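Local atomic coordinates of ankyrin repeat domain protein (Legionella pneumophila subsp. pneumophila, PDB entry 6MCA), a protein that acts as a Legionella effector that interacts with the host LARP7 component of the 7SK snRNP complex and carries ankyrin repeats and a cysteine protease-like region. Residues I30-P36 and T65-I70; A254-I258 and F270-H274; G415-F419 and Y452-Y456. One frame throughout, in Å; residues are numbered along the deposited sequence.

Contact 1. Residues I30-P36 and T65-I70. With TLA (L(+)-tartaric acid), chain C.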
loop_
_atom_site.group_PDB
_atom_site.type_symbol
_atom_site.label_atom_id
_atom_site.label_comp_id
_atom_site.label_asym_id
_atom_site.label_seq_id
_atom_site.Cartn_x
_atom_site.Cartn_y
_atom_site.Cartn_z
ATOM N N ILE A 30 -19.050 10.398 21.851
ATOM C CA ILE A 30 -18.517 9.075 21.535
ATOM C C ILE A 30 -17.018 9.022 21.810
ATOM O O ILE A 30 -16.515 8.065 22.409
ATOM C CB ILE A 30 -18.842 8.709 20.076
ATOM C CG1 ILE A 30 -20.345 8.466 19.912
ATOM C CG2 ILE A 30 -18.045 7.495 19.628
ATOM C CD1 ILE A 30 -20.773 8.214 18.481
ATOM N N ILE A 31 -16.288 10.055 21.387
ATOM C CA ILE A 31 -14.841 10.086 21.588
ATOM C C ILE A 31 -14.507 10.089 23.075
ATOM O O ILE A 31 -13.534 9.459 23.510
ATOM C CB ILE A 31 -14.233 11.302 20.861
ATOM C CG1 ILE A 31 -14.342 11.123 19.346
ATOM C CG2 ILE A 31 -12.781 11.509 21.267
ATOM C CD1 ILE A 31 -14.300 12.424 18.578
ATOM N N SER A 32 -15.315 10.777 23.879
ATOM C CA SER A 32 -15.105 10.846 25.320
ATOM C C SER A 32 -15.688 9.650 26.065
ATOM O O SER A 32 -15.729 9.675 27.300
ATOM C CB SER A 32 -15.702 12.142 25.875
ATOM O OG SER A 32 -15.068 13.275 25.308
ATOM N N HIS A 33 -16.145 8.623 25.345
ATOM C CA HIS A 33 -16.661 7.388 25.938
ATOM C C HIS A 33 -17.914 7.625 26.776
ATOM O O HIS A 33 -18.210 6.860 27.697
ATOM C CB HIS A 33 -15.588 6.675 26.769
ATOM C CG HIS A 33 -14.504 6.053 25.946
ATOM N ND1 HIS A 33 -14.180 4.716 26.032
ATOM C CD2 HIS A 33 -13.669 6.584 25.021
ATOM C CE1 HIS A 33 -13.195 4.449 25.193
ATOM N NE2 HIS A 33 -12.866 5.565 24.569
ATOM N N ARG A 34 -18.665 8.676 26.462
ATOM C CA ARG A 34 -19.948 8.941 27.096
ATOM C C ARG A 34 -21.075 8.511 26.167
ATOM O O ARG A 34 -21.046 8.797 24.966
ATOM C CB ARG A 34 -20.103 10.423 27.444
ATOM C CG ARG A 34 -19.343 10.866 28.682
ATOM C CD ARG A 34 -19.655 12.316 29.021
ATOM N NE ARG A 34 -18.967 13.246 28.131
ATOM C CZ ARG A 34 -19.260 14.538 28.028
ATOM N NH1 ARG A 34 -18.580 15.308 27.190
ATOM N NH2 ARG A 34 -20.235 15.061 28.760
ATOM N N MET A 35 -22.060 7.822 26.723
ATOM C CA MET A 35 -23.222 7.420 25.940
ATOM C C MET A 35 -24.018 8.659 25.548
ATOM O O MET A 35 -24.437 9.419 26.431
ATOM C CB MET A 35 -24.097 6.450 26.728
ATOM C CG MET A 35 -25.369 6.044 26.001
ATOM S SD MET A 35 -25.047 4.936 24.616
ATOM C CE MET A 35 -24.537 3.454 25.482
ATOM N N PRO A 36 -24.238 8.907 24.261
ATOM C CA PRO A 36 -24.933 10.132 23.855
ATOM C C PRO A 36 -26.403 10.110 24.247
ATOM O O PRO A 36 -27.020 9.057 24.423
ATOM C CB PRO A 36 -24.773 10.145 22.328
ATOM C CG PRO A 36 -23.659 9.183 22.041
ATOM C CD PRO A 36 -23.751 8.140 23.106
ATOM N N THR A 65 -13.432 3.976 17.810
ATOM C CA THR A 65 -13.126 3.990 19.235
ATOM C C THR A 65 -13.446 2.675 19.940
ATOM O O THR A 65 -13.309 2.604 21.165
ATOM C CB THR A 65 -13.873 5.137 19.923
ATOM O OG1 THR A 65 -15.283 4.985 19.714
ATOM C CG2 THR A 65 -13.423 6.477 19.358
ATOM N N ARG A 66 -13.871 1.645 19.201
ATOM C CA ARG A 66 -14.124 0.312 19.758
ATOM C C ARG A 66 -15.189 0.338 20.853
ATOM O O ARG A 66 -15.112 -0.411 21.830
ATOM C CB ARG A 66 -12.837 -0.323 20.292
ATOM C CG ARG A 66 -11.686 -0.376 19.307
ATOM C CD ARG A 66 -10.396 -0.721 20.033
ATOM N NE ARG A 66 -9.273 -0.887 19.117
ATOM C CZ ARG A 66 -8.884 -2.056 18.621
ATOM N NH1 ARG A 66 -9.531 -3.166 18.952
ATOM N NH2 ARG A 66 -7.849 -2.116 17.796
ATOM N N GLN A 67 -16.179 1.217 20.698
ATOM C CA GLN A 67 -17.254 1.397 21.673
ATOM C C GLN A 67 -18.450 0.577 21.204
ATOM O O GLN A 67 -19.240 1.030 20.372
ATOM C CB GLN A 67 -17.606 2.871 21.819
ATOM C CG GLN A 67 -16.520 3.703 22.477
ATOM C CD GLN A 67 -16.589 3.649 23.988
ATOM O OE1 GLN A 67 -17.131 4.549 24.626
ATOM N NE2 GLN A 67 -16.047 2.586 24.569
ATOM N N ILE A 68 -18.588 -0.630 21.752
ATOM C CA ILE A 68 -19.583 -1.561 21.229
ATOM C C ILE A 68 -20.977 -1.275 21.787
ATOM O O ILE A 68 -21.975 -1.511 21.099
ATOM C CB ILE A 68 -19.141 -3.012 21.501
ATOM C CG1 ILE A 68 -20.009 -3.996 20.714
ATOM C CG2 ILE A 68 -19.164 -3.322 22.993
ATOM C CD1 ILE A 68 -19.307 -5.291 20.375
ATOM N N LYS A 69 -21.083 -0.758 23.015
ATOM C CA LYS A 69 -22.404 -0.466 23.568
ATOM C C LYS A 69 -23.081 0.684 22.829
ATOM O O LYS A 69 -24.283 0.622 22.530
ATOM C CB LYS A 69 -22.290 -0.157 25.061
ATOM C CG LYS A 69 -21.355 -1.088 25.819
ATOM C CD LYS A 69 -22.039 -1.707 27.030
ATOM C CE LYS A 69 -22.757 -2.997 26.663
ATOM N NZ LYS A 69 -23.273 -3.705 27.868
ATOM N N ILE A 70 -22.328 1.741 22.519
ATOM C CA ILE A 70 -22.896 2.852 21.763
ATOM C C ILE A 70 -23.264 2.402 20.354
ATOM O O ILE A 70 -24.266 2.851 19.784
ATOM C CB ILE A 70 -21.919 4.041 21.748
ATOM C CG1 ILE A 70 -21.395 4.308 23.161
ATOM C CG2 ILE A 70 -22.597 5.278 21.184
ATOM C CD1 ILE A 70 -20.733 5.658 23.327
HETATM O O1 TLA C . -11.010 5.907 22.133
HETATM O O11 TLA C . -9.579 5.375 20.573
HETATM C C1 TLA C . -10.256 5.057 21.586
HETATM C C2 TLA C . -10.164 3.641 22.149
HETATM O O2 TLA C . -11.190 3.441 23.080
HETATM C C3 TLA C . -8.813 3.448 22.834
HETATM O O3 TLA C . -8.913 3.813 24.182
HETATM C C4 TLA C . -8.402 1.980 22.733
HETATM O O4 TLA C . -8.405 1.255 23.762
HETATM O O41 TLA C . -8.063 1.496 21.622
#
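I70 packs against the side chains of I30, M35 and P36 through different branches, while its CD1 lies 3.6 Å from R34 O. Its CG2 meets P36 CD at 3.6 Å and, less closely, I30 CG1; its CG1 lies 4.0 Å from M35 SD. M35, bent at both chi2 and chi3, runs past I70 in the opposite direction. Toward the surface, the Q67 amide lies over one face of the H33 ring, its CD 3.3 Å above the ring plane and offset toward the rim, the planes 44° apart. Q67 was modelled in two conformers, so this overlap is established for one only; its OE1 is hydrogen-bonded to a glycerol. A tartrate bridges the segments: H33 NE2 donates in the ring plane to tartrate O1 (3.1 Å, 167°), tartrate O2 donates to T65 O (3.0 Å), and H237 NE2 is also hydrogen-bonded to the tartrate. Helix ends position these groups, for the contact joins the turn after helix 26-31 to that between helices 58-65 and 68-76. H33, at positive phi, closes a Schellman motif, as does R66. T65 OG1, between its backbone N and carbonyl carbon (chi1 58°), is hydrogen-bonded to E61 O. The direct contact is van der Waals packing, apolar at I70 and amide-on-imidazole at Q67 and H33; the polar link depends on a probable crystallisation additive, whose carboxylate might favour a protonated H33.

Contact 2. Residues A254-I258 and F270-H274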
loop_
_atom_site.group_PDB
_atom_site.type_symbol
_atom_site.label_atom_id
_atom_site.label_comp_id
_atom_site.label_asym_id
_atom_site.label_seq_id
_atom_site.Cartn_x
_atom_site.Cartn_y
_atom_site.Cartn_z
ATOM N N ALA A 254 11.771 2.087 20.941
ATOM C CA ALA A 254 12.129 1.014 20.032
ATOM C C ALA A 254 13.466 1.318 19.356
ATOM O O ALA A 254 13.820 2.484 19.159
ATOM C CB ALA A 254 11.041 0.824 18.977
ATOM N N PRO A 255 14.232 0.284 18.996
ATOM C CA PRO A 255 15.535 0.547 18.362
ATOM C C PRO A 255 15.417 1.208 17.001
ATOM O O PRO A 255 16.226 2.085 16.674
ATOM C CB PRO A 255 16.167 -0.848 18.272
ATOM C CG PRO A 255 15.005 -1.785 18.257
ATOM C CD PRO A 255 13.978 -1.158 19.157
ATOM N N MET A 256 14.433 0.818 16.196
ATOM C CA MET A 256 14.245 1.380 14.868
ATOM C C MET A 256 12.843 1.963 14.741
ATOM O O MET A 256 11.884 1.466 15.338
ATOM C CB MET A 256 14.479 0.327 13.775
ATOM C CG MET A 256 14.443 0.885 12.358
ATOM S SD MET A 256 14.726 -0.367 11.095
ATOM C CE MET A 256 16.410 -0.837 11.475
ATOM N N LEU A 257 12.742 3.025 13.947
ATOM C CA LEU A 257 11.517 3.793 13.791
ATOM C C LEU A 257 11.400 4.212 12.333
ATOM O O LEU A 257 12.352 4.756 11.770
ATOM C CB LEU A 257 11.535 5.026 14.701
ATOM C CG LEU A 257 10.226 5.491 15.337
ATOM C CD1 LEU A 257 10.517 6.448 16.487
ATOM C CD2 LEU A 257 9.316 6.125 14.306
ATOM N N ILE A 258 10.248 3.955 11.722
ATOM C CA ILE A 258 9.990 4.340 10.338
ATOM C C ILE A 258 8.882 5.383 10.339
ATOM O O ILE A 258 7.766 5.115 10.801
ATOM C CB ILE A 258 9.619 3.130 9.466
ATOM C CG1 ILE A 258 10.792 2.152 9.394
ATOM C CG2 ILE A 258 9.226 3.578 8.063
ATOM C CD1 ILE A 258 10.514 0.931 8.548
ATOM N N PHE A 270 11.462 8.679 6.575
ATOM C CA PHE A 270 12.530 8.908 7.531
ATOM C C PHE A 270 12.744 7.643 8.343
ATOM O O PHE A 270 11.791 6.921 8.649
ATOM C CB PHE A 270 12.209 10.087 8.452
ATOM C CG PHE A 270 12.073 11.398 7.731
ATOM C CD1 PHE A 270 10.874 11.758 7.139
ATOM C CD2 PHE A 270 13.148 12.266 7.639
ATOM C CE1 PHE A 270 10.746 12.965 6.479
ATOM C CE2 PHE A 270 13.027 13.475 6.980
ATOM C CZ PHE A 270 11.825 13.824 6.398
ATOM N N VAL A 271 13.999 7.367 8.672
ATOM C CA VAL A 271 14.358 6.190 9.453
ATOM C C VAL A 271 15.212 6.635 10.630
ATOM O O VAL A 271 16.222 7.318 10.446
ATOM C CB VAL A 271 15.108 5.139 8.612
ATOM C CG1 VAL A 271 15.455 3.935 9.470
ATOM C CG2 VAL A 271 14.274 4.717 7.413
ATOM N N ARG A 272 14.803 6.253 11.832
ATOM C CA ARG A 272 15.581 6.480 13.041
ATOM C C ARG A 272 16.108 5.140 13.530
ATOM O O ARG A 272 15.341 4.185 13.672
ATOM C CB ARG A 272 14.729 7.156 14.120
ATOM C CG ARG A 272 15.500 7.614 15.353
ATOM C CD ARG A 272 15.551 6.536 16.432
ATOM N NE ARG A 272 16.320 6.973 17.592
ATOM C CZ ARG A 272 15.778 7.403 18.726
ATOM N NH1 ARG A 272 14.458 7.444 18.859
ATOM N NH2 ARG A 272 16.555 7.788 19.728
ATOM N N TYR A 273 17.413 5.064 13.770
ATOM C CA TYR A 273 18.023 3.874 14.356
ATOM C C TYR A 273 19.071 4.338 15.353
ATOM O O TYR A 273 20.153 4.781 14.954
ATOM C CB TYR A 273 18.641 2.966 13.295
ATOM C CG TYR A 273 19.252 1.711 13.878
ATOM C CD1 TYR A 273 18.447 0.686 14.361
ATOM C CD2 TYR A 273 20.629 1.554 13.955
ATOM C CE1 TYR A 273 18.996 -0.461 14.901
ATOM C CE2 TYR A 273 21.189 0.408 14.493
ATOM C CZ TYR A 273 20.367 -0.595 14.965
ATOM O OH TYR A 273 20.917 -1.737 15.500
ATOM N N HIS A 274 18.747 4.234 16.642
ATOM C CA HIS A 274 19.612 4.716 17.713
ATOM C C HIS A 274 19.957 6.184 17.490
ATOM O O HIS A 274 19.059 7.032 17.437
ATOM C CB HIS A 274 20.872 3.855 17.817
ATOM C CG HIS A 274 20.595 2.417 18.126
ATOM N ND1 HIS A 274 19.526 2.014 18.899
ATOM C CD2 HIS A 274 21.245 1.285 17.768
ATOM C CE1 HIS A 274 19.530 0.698 19.001
ATOM N NE2 HIS A 274 20.563 0.230 18.324
#
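M256 and Y273 face each other as a non-hydrogen-bonded pair in the antiparallel beta hairpin of strands 256-263 and 266-273, the first an outer strand of a five-stranded antiparallel sheet within this chain. The strand segments run at 169° with axes 4.7 Å apart. The tight part is centred on L257 and R272, a hydrogen-bonded pair: L257 N donates a hydrogen bond to R272 O, and R272 N returns one to L257 O, each at 2.9 Å. On the sheet face of M256, I258, V271 and Y273, apolar groups close up. M256 CG stands anti to the backbone N (chi1 -174°), and a bend at chi3 brings its CE to 3.8 Å from Y273 CD1. Helix 215-233 packs on M256 and I258, and helix 355-364 on all four residues of this face. On the other face L257 CB and R272 CB are 3.9 Å apart. Toward the exposed P255 and H274 the pairing slackens: H274 N reaches P255 O in only a weak bond of 3.3 Å, P255 CB lies 3.8 Å from H274 CE1, and H274 ND1 and a glycerol hydroxyl share a hydrogen bond. A stronger bond at this end lies within 270-274. The R272 chain, bent at chi2, points NE at a lone pair of H274 O, 2.7 Å away in a nearly straight bond of 176°.

Contact 3. Residues G415-F419 and Y452-Y456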
loop_
_atom_site.group_PDB
_atom_site.type_symbol
_atom_site.label_atom_id
_atom_site.label_comp_id
_atom_site.label_asym_id
_atom_site.label_seq_id
_atom_site.Cartn_x
_atom_site.Cartn_y
_atom_site.Cartn_z
ATOM N N GLY A 415 -0.883 -8.474 -20.280
ATOM C CA GLY A 415 -0.605 -7.695 -21.475
ATOM C C GLY A 415 -0.024 -6.332 -21.152
ATOM O O GLY A 415 0.863 -5.843 -21.857
ATOM N N GLY A 416 -0.518 -5.700 -20.086
ATOM C CA GLY A 416 0.077 -4.450 -19.643
ATOM C C GLY A 416 1.537 -4.616 -19.269
ATOM O O GLY A 416 2.391 -3.821 -19.675
ATOM N N ILE A 417 1.840 -5.656 -18.487
ATOM C CA ILE A 417 3.232 -5.959 -18.146
ATOM C C ILE A 417 4.066 -6.098 -19.413
ATOM O O ILE A 417 5.102 -5.442 -19.576
ATOM C CB ILE A 417 3.318 -7.234 -17.288
ATOM C CG1 ILE A 417 2.576 -7.057 -15.963
ATOM C CG2 ILE A 417 4.774 -7.613 -17.044
ATOM C CD1 ILE A 417 2.663 -8.272 -15.062
ATOM N N LEU A 418 3.606 -6.947 -20.335
ATOM C CA LEU A 418 4.369 -7.244 -21.545
ATOM C C LEU A 418 4.626 -5.987 -22.367
ATOM O O LEU A 418 5.750 -5.749 -22.823
ATOM C CB LEU A 418 3.627 -8.290 -22.379
ATOM C CG LEU A 418 4.152 -8.570 -23.789
ATOM C CD1 LEU A 418 5.568 -9.123 -23.743
ATOM C CD2 LEU A 418 3.220 -9.520 -24.524
ATOM N N PHE A 419 3.595 -5.163 -22.562
ATOM C CA PHE A 419 3.740 -4.013 -23.447
ATOM C C PHE A 419 4.563 -2.905 -22.802
ATOM O O PHE A 419 5.418 -2.301 -23.460
ATOM C CB PHE A 419 2.366 -3.486 -23.858
ATOM C CG PHE A 419 2.417 -2.426 -24.923
ATOM C CD1 PHE A 419 2.700 -2.758 -26.239
ATOM C CD2 PHE A 419 2.180 -1.097 -24.609
ATOM C CE1 PHE A 419 2.748 -1.785 -27.220
ATOM C CE2 PHE A 419 2.226 -0.120 -25.586
ATOM C CZ PHE A 419 2.510 -0.465 -26.893
ATOM N N TYR A 452 -3.341 -4.379 -28.847
ATOM C CA TYR A 452 -2.067 -3.672 -28.820
ATOM C C TYR A 452 -1.525 -3.497 -30.230
ATOM O O TYR A 452 -1.244 -2.373 -30.662
ATOM C CB TYR A 452 -1.070 -4.416 -27.930
ATOM C CG TYR A 452 -1.255 -4.137 -26.456
ATOM C CD1 TYR A 452 -0.797 -2.954 -25.892
ATOM C CD2 TYR A 452 -1.894 -5.052 -25.631
ATOM C CE1 TYR A 452 -0.968 -2.692 -24.545
ATOM C CE2 TYR A 452 -2.068 -4.799 -24.282
ATOM C CZ TYR A 452 -1.602 -3.619 -23.744
ATOM O OH TYR A 452 -1.775 -3.366 -22.402
ATOM N N LEU A 453 -1.435 -4.596 -30.988
ATOM C CA LEU A 453 -0.891 -4.501 -32.337
ATOM C C LEU A 453 -1.763 -3.623 -33.222
ATOM O O LEU A 453 -1.271 -3.028 -34.186
ATOM C CB LEU A 453 -0.737 -5.893 -32.947
ATOM C CG LEU A 453 0.333 -6.780 -32.308
ATOM C CD1 LEU A 453 0.013 -8.249 -32.537
ATOM C CD2 LEU A 453 1.717 -6.434 -32.837
ATOM N N GLU A 454 -3.053 -3.505 -32.899
ATOM C CA GLU A 454 -3.903 -2.596 -33.658
ATOM C C GLU A 454 -3.606 -1.148 -33.298
ATOM O O GLU A 454 -3.542 -0.283 -34.180
ATOM C CB GLU A 454 -5.376 -2.925 -33.417
ATOM C CG GLU A 454 -6.110 -3.435 -34.649
ATOM N N GLU A 455 -3.395 -0.869 -32.012
ATOM C CA GLU A 455 -3.272 0.502 -31.541
ATOM C C GLU A 455 -1.838 1.007 -31.506
ATOM O O GLU A 455 -1.618 2.156 -31.111
ATOM C CB GLU A 455 -3.884 0.639 -30.140
ATOM C CG GLU A 455 -5.353 0.256 -30.055
ATOM C CD GLU A 455 -6.279 1.388 -30.457
ATOM O OE1 GLU A 455 -6.858 2.029 -29.556
ATOM O OE2 GLU A 455 -6.430 1.634 -31.672
ATOM N N TYR A 456 -0.854 0.187 -31.887
ATOM C CA TYR A 456 0.532 0.636 -31.821
ATOM C C TYR A 456 1.417 0.002 -32.893
ATOM O O TYR A 456 2.647 0.050 -32.771
ATOM C CB TYR A 456 1.132 0.363 -30.428
ATOM C CG TYR A 456 0.366 1.008 -29.288
ATOM C CD1 TYR A 456 -0.611 0.305 -28.591
ATOM C CD2 TYR A 456 0.605 2.329 -28.926
ATOM C CE1 TYR A 456 -1.319 0.895 -27.559
ATOM C CE2 TYR A 456 -0.098 2.926 -27.894
ATOM C CZ TYR A 456 -1.058 2.205 -27.214
ATOM O OH TYR A 456 -1.761 2.794 -26.186
#
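One face of the F419 ring receives the Y452 ring, whose CD1 stands 3.4 Å above the F419 plane and offset toward the rim. The centroids of these two rings are 4.7 Å apart and their planes make 33°, an oblique pairing. The Y456 ring in turn takes F419 CZ over one of its faces, 3.5 Å above the plane and again off-centre; here the centroids are 4.8 Å apart and the planes 41° apart. F419 thus touches both tyrosines, which come from successive turns of helix 447-458, and the three rings make an aromatic cluster. F419 reaches them because its CG is anti to the backbone N (chi1 -172°), directing the ring across an axis separation of 12.8 Å between the short helix segments. Beyond F419, the tip of Y452 comes up to the backbone of G415 and G416: its OH lies 3.5 Å from G416 CA, and the missing side chain of G415 lets the Y452 ring come near. Helix 463-474 adds K464 against F419. No hydrogen bond links the two segments, so helices 404-421 and 447-458 meet here through dispersion and apolar burial, consistent with a fit set mainly by ring packing.

The three contacts follow one another in series and sample separate parts of the chain. Contact 1 lies near the N-terminal end, contact 2 in the sheet region, and contact 3 in the C-terminal helices. Contacts 1 and 2 are the nearest pair, with centres 34 Å and nearest atoms about 19 Å apart. Contact 3 lies across the chain's centre from both, its nearest atoms about 35 Å from contact 1 and about 27 Å from contact 2, so none touches another. Small molecules probably left from crystallisation mark the surface sides of contacts 1 and 2: tartrate and glycerol at 30-36/65-70, glycerol at 254-258/270-274. Contact 3 is instead a buried aromatic junction.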